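Local coordinates for protein phycocyanobilin lyase subunit alpha (Nostoc sp. PCC 7120, PDB 5N3U) that associates with CpcF to form a phycobiliprotein lyase and is probably required for attaching the chromophore to the phycocyanin alpha subunit CpcA, at residues I125-A135 with A163-H173; Y148-A157 with R177-Q188. All coordinates share one frame; numbering follows the deposited sequence.

Contact 1: I125-A135 with A163-H173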
loop_
_atom_site.group_PDB
_atom_site.type_symbol
_atom_site.label_atom_id
_atom_site.label_comp_id
_atom_site.label_asym_id
_atom_site.label_seq_id
_atom_site.Cartn_x
_atom_site.Cartn_y
_atom_site.Cartn_z
ATOM N N ILE A 125 11.175 32.982 -13.236
ATOM C CA ILE A 125 11.445 33.520 -14.598
ATOM C C ILE A 125 12.896 33.435 -15.036
ATOM O O ILE A 125 13.224 33.050 -16.143
ATOM C CB ILE A 125 10.891 34.924 -14.717
ATOM C CG1 ILE A 125 9.360 34.828 -14.844
ATOM C CG2 ILE A 125 11.422 35.670 -15.947
ATOM C CD1 ILE A 125 8.670 36.192 -14.756
ATOM N N LYS A 126 13.780 33.648 -14.103
ATOM C CA LYS A 126 15.196 33.544 -14.378
ATOM C C LYS A 126 15.592 32.136 -14.802
ATOM O O LYS A 126 16.474 31.947 -15.648
ATOM C CB LYS A 126 15.902 33.990 -13.088
ATOM C CG LYS A 126 17.383 33.766 -13.043
ATOM C CD LYS A 126 18.114 35.027 -12.586
ATOM C CE LYS A 126 17.619 35.516 -11.261
ATOM N NZ LYS A 126 18.802 35.931 -10.429
ATOM N N LEU A 127 14.940 31.098 -14.291
ATOM C CA LEU A 127 15.298 29.745 -14.718
ATOM C C LEU A 127 14.850 29.422 -16.136
ATOM O O LEU A 127 15.264 28.437 -16.708
ATOM C CB LEU A 127 14.757 28.732 -13.714
ATOM C CG LEU A 127 15.265 28.784 -12.296
ATOM C CD1 LEU A 127 14.721 27.650 -11.493
ATOM C CD2 LEU A 127 16.776 28.690 -12.218
ATOM N N LEU A 128 14.052 30.273 -16.733
ATOM C CA LEU A 128 13.754 30.127 -18.143
ATOM C C LEU A 128 14.714 30.942 -19.058
ATOM O O LEU A 128 14.463 31.075 -20.245
ATOM C CB LEU A 128 12.316 30.554 -18.413
ATOM C CG LEU A 128 11.165 29.864 -17.652
ATOM C CD1 LEU A 128 9.784 30.321 -18.170
ATOM C CD2 LEU A 128 11.252 28.391 -17.873
ATOM N N ASP A 129 15.760 31.543 -18.509
ATOM C CA ASP A 129 16.825 32.241 -19.312
ATOM C C ASP A 129 17.313 31.410 -20.442
ATOM O O ASP A 129 17.545 30.233 -20.301
ATOM C CB ASP A 129 18.055 32.665 -18.469
ATOM C CG ASP A 129 17.831 33.977 -17.623
ATOM O OD1 ASP A 129 16.764 34.672 -17.748
ATOM O OD2 ASP A 129 18.743 34.312 -16.791
ATOM N N GLY A 130 17.349 32.001 -21.617
ATOM C CA GLY A 130 17.763 31.318 -22.829
ATOM C C GLY A 130 16.628 30.667 -23.566
ATOM O O GLY A 130 16.860 30.150 -24.640
ATOM N N GLY A 131 15.448 30.546 -22.942
ATOM C CA GLY A 131 14.305 29.911 -23.587
ATOM C C GLY A 131 14.426 28.470 -23.984
ATOM O O GLY A 131 15.262 27.726 -23.450
ATOM N N VAL A 132 13.703 28.063 -25.022
ATOM C CA VAL A 132 13.680 26.650 -25.443
ATOM C C VAL A 132 14.976 26.219 -26.011
ATOM O O VAL A 132 15.441 25.103 -25.770
ATOM C CB VAL A 132 12.574 26.365 -26.482
ATOM C CG1 VAL A 132 12.804 25.055 -27.269
ATOM C CG2 VAL A 132 11.285 26.264 -25.785
ATOM N N ALA A 133 15.636 27.114 -26.722
ATOM C CA ALA A 133 16.926 26.753 -27.337
ATOM C C ALA A 133 17.911 26.308 -26.290
ATOM O O ALA A 133 18.676 25.440 -26.557
ATOM C CB ALA A 133 17.515 27.945 -28.095
ATOM N N GLN A 134 17.875 26.889 -25.095
ATOM C CA GLN A 134 18.841 26.517 -24.037
ATOM C C GLN A 134 18.344 25.424 -23.147
ATOM O O GLN A 134 19.060 25.029 -22.242
ATOM C CB GLN A 134 19.201 27.737 -23.221
ATOM C CG GLN A 134 19.812 28.799 -24.171
ATOM C CD GLN A 134 20.889 29.674 -23.567
ATOM O OE1 GLN A 134 21.228 29.587 -22.374
ATOM N NE2 GLN A 134 21.404 30.549 -24.386
ATOM N N ALA A 135 17.136 24.898 -23.412
ATOM C CA ALA A 135 16.480 23.947 -22.527
ATOM C C ALA A 135 16.869 22.535 -22.902
ATOM O O ALA A 135 16.024 21.696 -23.247
ATOM C CB ALA A 135 14.981 24.155 -22.533
ATOM N N ALA A 163 4.907 36.382 -17.721
ATOM C CA ALA A 163 5.771 35.344 -18.245
ATOM C C ALA A 163 5.240 34.672 -19.462
ATOM O O ALA A 163 5.929 33.814 -20.031
ATOM C CB ALA A 163 6.043 34.294 -17.135
ATOM N N ILE A 164 3.999 34.953 -19.848
ATOM C CA ILE A 164 3.400 34.301 -21.015
ATOM C C ILE A 164 4.297 34.181 -22.218
ATOM O O ILE A 164 4.418 33.116 -22.747
ATOM C CB ILE A 164 2.054 34.968 -21.419
ATOM C CG1 ILE A 164 0.993 34.568 -20.396
ATOM C CG2 ILE A 164 1.622 34.557 -22.840
ATOM C CD1 ILE A 164 -0.273 35.452 -20.388
ATOM N N PRO A 165 4.930 35.267 -22.688
ATOM C CA PRO A 165 5.742 35.162 -23.918
ATOM C C PRO A 165 6.985 34.275 -23.713
ATOM O O PRO A 165 7.508 33.733 -24.664
ATOM C CB PRO A 165 6.243 36.573 -24.145
ATOM C CG PRO A 165 5.541 37.451 -23.221
ATOM C CD PRO A 165 4.874 36.633 -22.156
ATOM N N LEU A 166 7.434 34.098 -22.444
ATOM C CA LEU A 166 8.533 33.190 -22.153
ATOM C C LEU A 166 8.072 31.741 -22.064
ATOM O O LEU A 166 8.790 30.836 -22.422
ATOM C CB LEU A 166 9.189 33.576 -20.866
ATOM C CG LEU A 166 9.611 35.021 -20.689
ATOM C CD1 LEU A 166 10.213 35.147 -19.285
ATOM C CD2 LEU A 166 10.624 35.468 -21.721
ATOM N N ILE A 167 6.824 31.555 -21.676
ATOM C CA ILE A 167 6.235 30.281 -21.521
ATOM C C ILE A 167 5.768 29.695 -22.831
ATOM O O ILE A 167 6.015 28.507 -23.112
ATOM C CB ILE A 167 5.054 30.346 -20.525
ATOM C CG1 ILE A 167 5.569 30.654 -19.137
ATOM C CG2 ILE A 167 4.281 29.037 -20.540
ATOM C CD1 ILE A 167 4.476 30.997 -18.183
ATOM N N GLN A 168 5.111 30.507 -23.657
ATOM C CA GLN A 168 4.492 30.021 -24.888
ATOM C C GLN A 168 5.373 29.196 -25.822
ATOM O O GLN A 168 4.972 28.158 -26.233
ATOM C CB GLN A 168 3.921 31.215 -25.654
ATOM C CG GLN A 168 3.118 30.778 -26.861
ATOM C CD GLN A 168 2.127 31.888 -27.346
ATOM O OE1 GLN A 168 2.049 32.976 -26.764
ATOM N NE2 GLN A 168 1.310 31.560 -28.327
ATOM N N PRO A 169 6.671 29.578 -26.009
ATOM C CA PRO A 169 7.583 28.774 -26.791
ATOM C C PRO A 169 7.794 27.329 -26.313
ATOM O O PRO A 169 8.046 26.378 -27.090
ATOM C CB PRO A 169 8.858 29.591 -26.703
ATOM C CG PRO A 169 8.401 30.949 -26.548
ATOM C CD PRO A 169 7.272 30.816 -25.595
ATOM N N PHE A 170 7.648 27.096 -25.000
ATOM C CA PHE A 170 7.803 25.746 -24.469
ATOM C C PHE A 170 6.731 24.815 -24.893
ATOM O O PHE A 170 6.865 23.586 -24.741
ATOM C CB PHE A 170 7.952 25.760 -22.920
ATOM C CG PHE A 170 9.311 26.300 -22.465
ATOM C CD1 PHE A 170 9.541 27.644 -22.426
ATOM C CD2 PHE A 170 10.357 25.435 -22.221
ATOM C CE1 PHE A 170 10.785 28.143 -22.051
ATOM C CE2 PHE A 170 11.622 25.914 -21.837
ATOM C CZ PHE A 170 11.817 27.252 -21.738
ATOM N N LEU A 171 5.652 25.328 -25.506
ATOM C CA LEU A 171 4.729 24.361 -26.068
ATOM C C LEU A 171 5.358 23.500 -27.168
ATOM O O LEU A 171 4.761 22.460 -27.505
ATOM C CB LEU A 171 3.486 25.056 -26.650
ATOM C CG LEU A 171 2.552 25.755 -25.679
ATOM C CD1 LEU A 171 1.750 26.865 -26.381
ATOM C CD2 LEU A 171 1.598 24.748 -24.987
ATOM N N GLU A 172 6.458 23.972 -27.787
ATOM C CA GLU A 172 7.229 23.208 -28.829
ATOM C C GLU A 172 8.514 22.596 -28.322
ATOM O O GLU A 172 9.320 22.100 -29.082
ATOM C CB GLU A 172 7.485 24.126 -30.097
ATOM C CG GLU A 172 6.114 24.600 -30.608
ATOM C CD GLU A 172 6.115 25.338 -31.960
ATOM O OE1 GLU A 172 7.181 25.921 -32.280
ATOM O OE2 GLU A 172 5.044 25.379 -32.670
ATOM N N HIS A 173 8.679 22.552 -26.999
ATOM C CA HIS A 173 9.843 21.847 -26.463
ATOM C C HIS A 173 9.792 20.379 -26.905
ATOM O O HIS A 173 8.727 19.778 -26.969
ATOM C CB HIS A 173 9.854 21.957 -24.915
ATOM C CG HIS A 173 11.169 21.571 -24.322
ATOM N ND1 HIS A 173 11.519 20.270 -24.137
ATOM C CD2 HIS A 173 12.215 22.301 -23.925
ATOM C CE1 HIS A 173 12.758 20.196 -23.667
ATOM N NE2 HIS A 173 13.186 21.428 -23.526
#
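One face of the Phe170 ring carries Val132 CG2, a CH-pi contact in which the methyl stands 3.8 Å from the ring centroid of Phe170 and 10° off the normal. Val132 CG2 lies anti to its own carbonyl carbon, while CG1 (chi1 161°) turns toward the His173 ring. Leu128 CD2, the carbonyl carbon of Gly131 and Ala135 CB approach the Phe170 ring obliquely, and in its plane the edge meets the carbonyl oxygens of Leu166 and Ile167 of its own segment. The His173 ring has Ala135 CB at its edge, and its NE2 gives a hydrogen bond of 2.9 Å to Ala135 O, which receives it on a lone pair in the carbonyl plane. Val175 N bonds to His173 ND1; with both ring nitrogens engaged, the ring is probably held in its rotation. Farther along, Ile125 crosses Leu166 at about a right angle, CG2 to CD1 3.6 Å, and its CD1 rests on Ala163 CB. Helix 121-126 and the turns after it are thereby joined to helix 164-167 and the helical turns that follow, in a HEAT-repeat protein. Helix 148-157 adjoins through Tyr148, whose ring meets Phe170, and helix 176-190 packs against Ile167 and His173.

Contact 2: Y148-A157 with R177-Q188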
loop_
_atom_site.group_PDB
_atom_site.type_symbol
_atom_site.label_atom_id
_atom_site.label_comp_id
_atom_site.label_asym_id
_atom_site.label_seq_id
_atom_site.Cartn_x
_atom_site.Cartn_y
_atom_site.Cartn_z
ATOM N N TYR A 148 12.219 22.402 -15.896
ATOM C CA TYR A 148 11.249 23.227 -16.652
ATOM C C TYR A 148 9.823 22.872 -16.348
ATOM O O TYR A 148 8.960 23.780 -16.248
ATOM C CB TYR A 148 11.547 23.104 -18.176
ATOM C CG TYR A 148 12.871 23.779 -18.571
ATOM C CD1 TYR A 148 12.993 25.161 -18.564
ATOM C CD2 TYR A 148 13.974 23.028 -18.891
ATOM C CE1 TYR A 148 14.131 25.771 -18.956
ATOM C CE2 TYR A 148 15.165 23.621 -19.208
ATOM C CZ TYR A 148 15.258 24.966 -19.246
ATOM O OH TYR A 148 16.420 25.601 -19.561
ATOM N N GLU A 149 9.526 21.591 -16.225
ATOM C CA GLU A 149 8.200 21.185 -15.917
ATOM C C GLU A 149 7.634 21.904 -14.698
ATOM O O GLU A 149 6.560 22.507 -14.744
ATOM C CB GLU A 149 8.144 19.660 -15.766
ATOM C CG GLU A 149 6.776 19.068 -15.372
ATOM C CD GLU A 149 6.744 17.508 -15.389
ATOM O OE1 GLU A 149 7.797 16.869 -15.582
ATOM O OE2 GLU A 149 5.642 16.897 -15.333
ATOM N N ALA A 150 8.352 21.806 -13.571
ATOM C CA ALA A 150 7.920 22.435 -12.311
ATOM C C ALA A 150 7.939 23.899 -12.396
ATOM O O ALA A 150 7.049 24.551 -11.862
ATOM C CB ALA A 150 8.872 21.966 -11.216
ATOM N N VAL A 151 8.879 24.494 -13.089
ATOM C CA VAL A 151 8.947 25.948 -13.175
ATOM C C VAL A 151 7.736 26.519 -13.945
ATOM O O VAL A 151 7.116 27.537 -13.562
ATOM C CB VAL A 151 10.252 26.430 -13.857
ATOM C CG1 VAL A 151 10.181 27.875 -14.314
ATOM C CG2 VAL A 151 11.467 26.194 -12.917
ATOM N N LEU A 152 7.439 25.880 -15.049
ATOM C CA LEU A 152 6.297 26.333 -15.869
ATOM C C LEU A 152 4.991 26.141 -15.060
ATOM O O LEU A 152 4.163 27.009 -15.030
ATOM C CB LEU A 152 6.219 25.488 -17.134
ATOM C CG LEU A 152 7.335 25.821 -18.161
ATOM C CD1 LEU A 152 7.490 24.714 -19.149
ATOM C CD2 LEU A 152 7.205 27.216 -18.759
ATOM N N GLU A 153 4.814 24.998 -14.469
ATOM C CA GLU A 153 3.625 24.753 -13.660
ATOM C C GLU A 153 3.559 25.813 -12.580
ATOM O O GLU A 153 2.486 26.394 -12.330
ATOM C CB GLU A 153 3.707 23.400 -13.005
ATOM C CG GLU A 153 3.393 22.306 -13.973
ATOM C CD GLU A 153 3.324 20.948 -13.325
ATOM O OE1 GLU A 153 3.759 20.784 -12.148
ATOM O OE2 GLU A 153 2.842 20.023 -14.013
ATOM N N ALA A 154 4.695 26.072 -11.910
ATOM C CA ALA A 154 4.659 27.087 -10.849
ATOM C C ALA A 154 4.250 28.492 -11.318
ATOM O O ALA A 154 3.471 29.213 -10.664
ATOM C CB ALA A 154 6.004 27.136 -10.163
ATOM N N LEU A 155 4.713 28.891 -12.501
ATOM C CA LEU A 155 4.419 30.198 -13.033
ATOM C C LEU A 155 2.927 30.310 -13.398
ATOM O O LEU A 155 2.317 31.351 -13.137
ATOM C CB LEU A 155 5.235 30.509 -14.305
ATOM C CG LEU A 155 6.692 30.815 -13.969
ATOM C CD1 LEU A 155 7.497 30.751 -15.224
ATOM C CD2 LEU A 155 6.855 32.140 -13.297
ATOM N N GLY A 156 2.363 29.219 -13.876
ATOM C CA GLY A 156 0.904 29.176 -14.040
ATOM C C GLY A 156 0.108 29.325 -12.785
ATOM O O GLY A 156 -0.863 30.149 -12.702
ATOM N N ALA A 157 0.545 28.577 -11.787
ATOM C CA ALA A 157 -0.153 28.509 -10.487
ATOM C C ALA A 157 -0.108 29.792 -9.740
ATOM O O ALA A 157 -1.053 30.097 -9.061
ATOM C CB ALA A 157 0.355 27.378 -9.605
ATOM N N ARG A 177 6.636 16.038 -21.416
ATOM C CA ARG A 177 6.280 16.571 -20.120
ATOM C C ARG A 177 6.404 18.016 -20.029
ATOM O O ARG A 177 5.604 18.677 -19.351
ATOM C CB ARG A 177 7.117 15.861 -19.026
ATOM C CG ARG A 177 6.550 14.412 -18.887
ATOM C CD ARG A 177 7.301 13.526 -17.872
ATOM N NE ARG A 177 7.074 14.071 -16.529
ATOM C CZ ARG A 177 6.383 13.534 -15.526
ATOM N NH1 ARG A 177 5.862 12.306 -15.563
ATOM N NH2 ARG A 177 6.243 14.266 -14.432
ATOM N N VAL A 178 7.400 18.583 -20.701
ATOM C CA VAL A 178 7.561 20.048 -20.729
ATOM C C VAL A 178 6.415 20.714 -21.520
ATOM O O VAL A 178 5.898 21.791 -21.161
ATOM C CB VAL A 178 8.942 20.401 -21.262
ATOM C CG1 VAL A 178 9.082 21.844 -21.450
ATOM C CG2 VAL A 178 10.025 19.818 -20.290
ATOM N N GLN A 179 6.048 20.095 -22.630
ATOM C CA GLN A 179 4.943 20.678 -23.411
ATOM C C GLN A 179 3.636 20.682 -22.652
ATOM O O GLN A 179 2.859 21.646 -22.771
ATOM C CB GLN A 179 4.748 19.875 -24.693
ATOM C CG GLN A 179 5.909 19.971 -25.596
ATOM C CD GLN A 179 5.724 19.107 -26.832
ATOM O OE1 GLN A 179 5.561 17.897 -26.755
ATOM N NE2 GLN A 179 5.760 19.743 -27.962
ATOM N N CYS A 180 3.388 19.625 -21.901
ATOM C CA CYS A 180 2.193 19.512 -21.076
ATOM C C CYS A 180 2.140 20.587 -20.009
ATOM O O CYS A 180 1.096 21.241 -19.780
ATOM C CB CYS A 180 2.160 18.128 -20.477
ATOM S SG CYS A 180 0.669 17.671 -19.599
ATOM N N ALA A 181 3.289 20.796 -19.319
ATOM C CA ALA A 181 3.361 21.854 -18.366
ATOM C C ALA A 181 3.123 23.236 -18.962
ATOM O O ALA A 181 2.474 24.095 -18.317
ATOM C CB ALA A 181 4.671 21.746 -17.652
ATOM N N ALA A 182 3.682 23.499 -20.176
ATOM C CA ALA A 182 3.501 24.758 -20.852
ATOM C C ALA A 182 2.003 24.920 -21.234
ATOM O O ALA A 182 1.450 25.995 -21.063
ATOM C CB ALA A 182 4.366 24.830 -22.091
ATOM N N ALA A 183 1.353 23.825 -21.621
ATOM C CA ALA A 183 -0.122 23.873 -21.901
ATOM C C ALA A 183 -0.920 24.219 -20.708
ATOM O O ALA A 183 -1.754 25.120 -20.698
ATOM C CB ALA A 183 -0.572 22.587 -22.474
ATOM N N ARG A 184 -0.563 23.600 -19.584
ATOM C CA ARG A 184 -1.182 24.004 -18.343
ATOM C C ARG A 184 -1.007 25.382 -17.922
ATOM O O ARG A 184 -1.970 26.087 -17.541
ATOM C CB ARG A 184 -0.715 23.050 -17.214
ATOM C CG ARG A 184 -1.246 23.397 -15.859
ATOM C CD ARG A 184 -0.289 22.694 -14.930
ATOM N NE ARG A 184 -0.638 22.436 -13.536
ATOM C CZ ARG A 184 -0.546 23.267 -12.532
ATOM N NH1 ARG A 184 -0.266 24.596 -12.680
ATOM N NH2 ARG A 184 -0.832 22.750 -11.335
ATOM N N ALA A 185 0.219 25.845 -17.961
ATOM C CA ALA A 185 0.470 27.211 -17.617
ATOM C C ALA A 185 -0.202 28.206 -18.580
ATOM O O ALA A 185 -0.797 29.204 -18.157
ATOM C CB ALA A 185 1.924 27.488 -17.582
ATOM N N MET A 186 -0.158 27.878 -19.864
ATOM C CA MET A 186 -0.789 28.784 -20.807
ATOM C C MET A 186 -2.297 28.926 -20.555
ATOM O O MET A 186 -2.861 30.037 -20.629
ATOM C CB MET A 186 -0.471 28.313 -22.206
ATOM C CG MET A 186 0.961 28.649 -22.708
ATOM S SD MET A 186 1.399 30.361 -22.673
ATOM C CE MET A 186 0.317 31.068 -24.006
ATOM N N TYR A 187 -2.949 27.817 -20.316
ATOM C CA TYR A 187 -4.354 27.877 -19.932
ATOM C C TYR A 187 -4.619 28.693 -18.670
ATOM O O TYR A 187 -5.498 29.581 -18.607
ATOM C CB TYR A 187 -4.931 26.512 -19.799
ATOM C CG TYR A 187 -6.446 26.622 -19.566
ATOM C CD1 TYR A 187 -6.973 26.764 -18.271
ATOM C CD2 TYR A 187 -7.320 26.631 -20.631
ATOM C CE1 TYR A 187 -8.351 26.882 -18.064
ATOM C CE2 TYR A 187 -8.697 26.749 -20.439
ATOM C CZ TYR A 187 -9.203 26.888 -19.165
ATOM O OH TYR A 187 -10.553 27.018 -18.938
ATOM N N GLN A 188 -3.829 28.467 -17.623
ATOM C CA GLN A 188 -4.040 29.217 -16.428
ATOM C C GLN A 188 -3.873 30.640 -16.597
ATOM O O GLN A 188 -4.608 31.410 -16.023
ATOM C CB GLN A 188 -3.128 28.743 -15.272
ATOM C CG GLN A 188 -3.475 27.408 -14.775
ATOM C CD GLN A 188 -2.490 26.950 -13.660
ATOM O OE1 GLN A 188 -1.297 26.748 -13.893
ATOM N NE2 GLN A 188 -2.989 26.757 -12.522
HETATM O O HOH W 1 4.058 17.828 -17.252
#
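Glu149 and Arg177 pair at one end of two nearly parallel helices; the axes of segments 148-157 and 177-188 come within 8.0 Å, 9° apart. From CB the Glu149 chain runs out extended, with CG anti to the backbone N (chi1 178°), and this carries it over to helix 176-190. Its CG passes Ala181 CB, and CD comes up beside the guanidinium of Arg177, the two side chains crossing obliquely. OE1 takes the straighter bond on its syn lone pair, 3.0 Å from Arg177 NE and in the guanidinium plane, with a weak second one from NH2. OE2 lies 2.8 Å from Arg177 NH2, a weak bond bent to 120°. A water lies 2.7 Å from both Glu149 OE2 and Arg177 O, bridging carboxylate and backbone. With an alanine here in place of Glu149, the Arg177 guanidinium would probably lose its carboxylate mate and be freer to swing, and the water would lose one of its partners.

Between the helices small residues allow close approach: Ala185 CB sits 3.4 Å from Leu152 O, and Gly156 comes to 4.1 Å from Ala185, CA to CA, where a side chain on the glycine would clash. Leu152 CD1 reaches Val178 CG1. Glu153 CG meets Arg184 CD at 3.8 Å, its aliphatic part over one face of the guanidinium. The near-parallel pair lies within the HEAT-repeat range of the family. Its chemistry is zoned, an alanine-lined apolar seam with charged groups along one edge, and Arg184 links that edge by salt bridges to Glu113 of helix 102-115 and Asp217 of helix 208-221.

Contact 2 is the more buried of the two: its centre lies about 11 Å from the centre of the chain, against about 19 Å for that of contact 1, which is only partly buried and has exposed residues among those touching. They share no helix, though helices 121-126, 148-157 and 164-167 follow one another in the chain, and their segments alternate along it. Contact 2 pairs two regular helices through small residues and one salt bridge. Contact 1 instead joins turns to a short helix, mostly by apolar and aromatic packing with one side-chain hydrogen bond. They abut directly: Ala135 CB packs on Tyr148 CE2 at 3.4 Å, and Leu171 O probably accepts a hydrogen bond from Gln179 NE2.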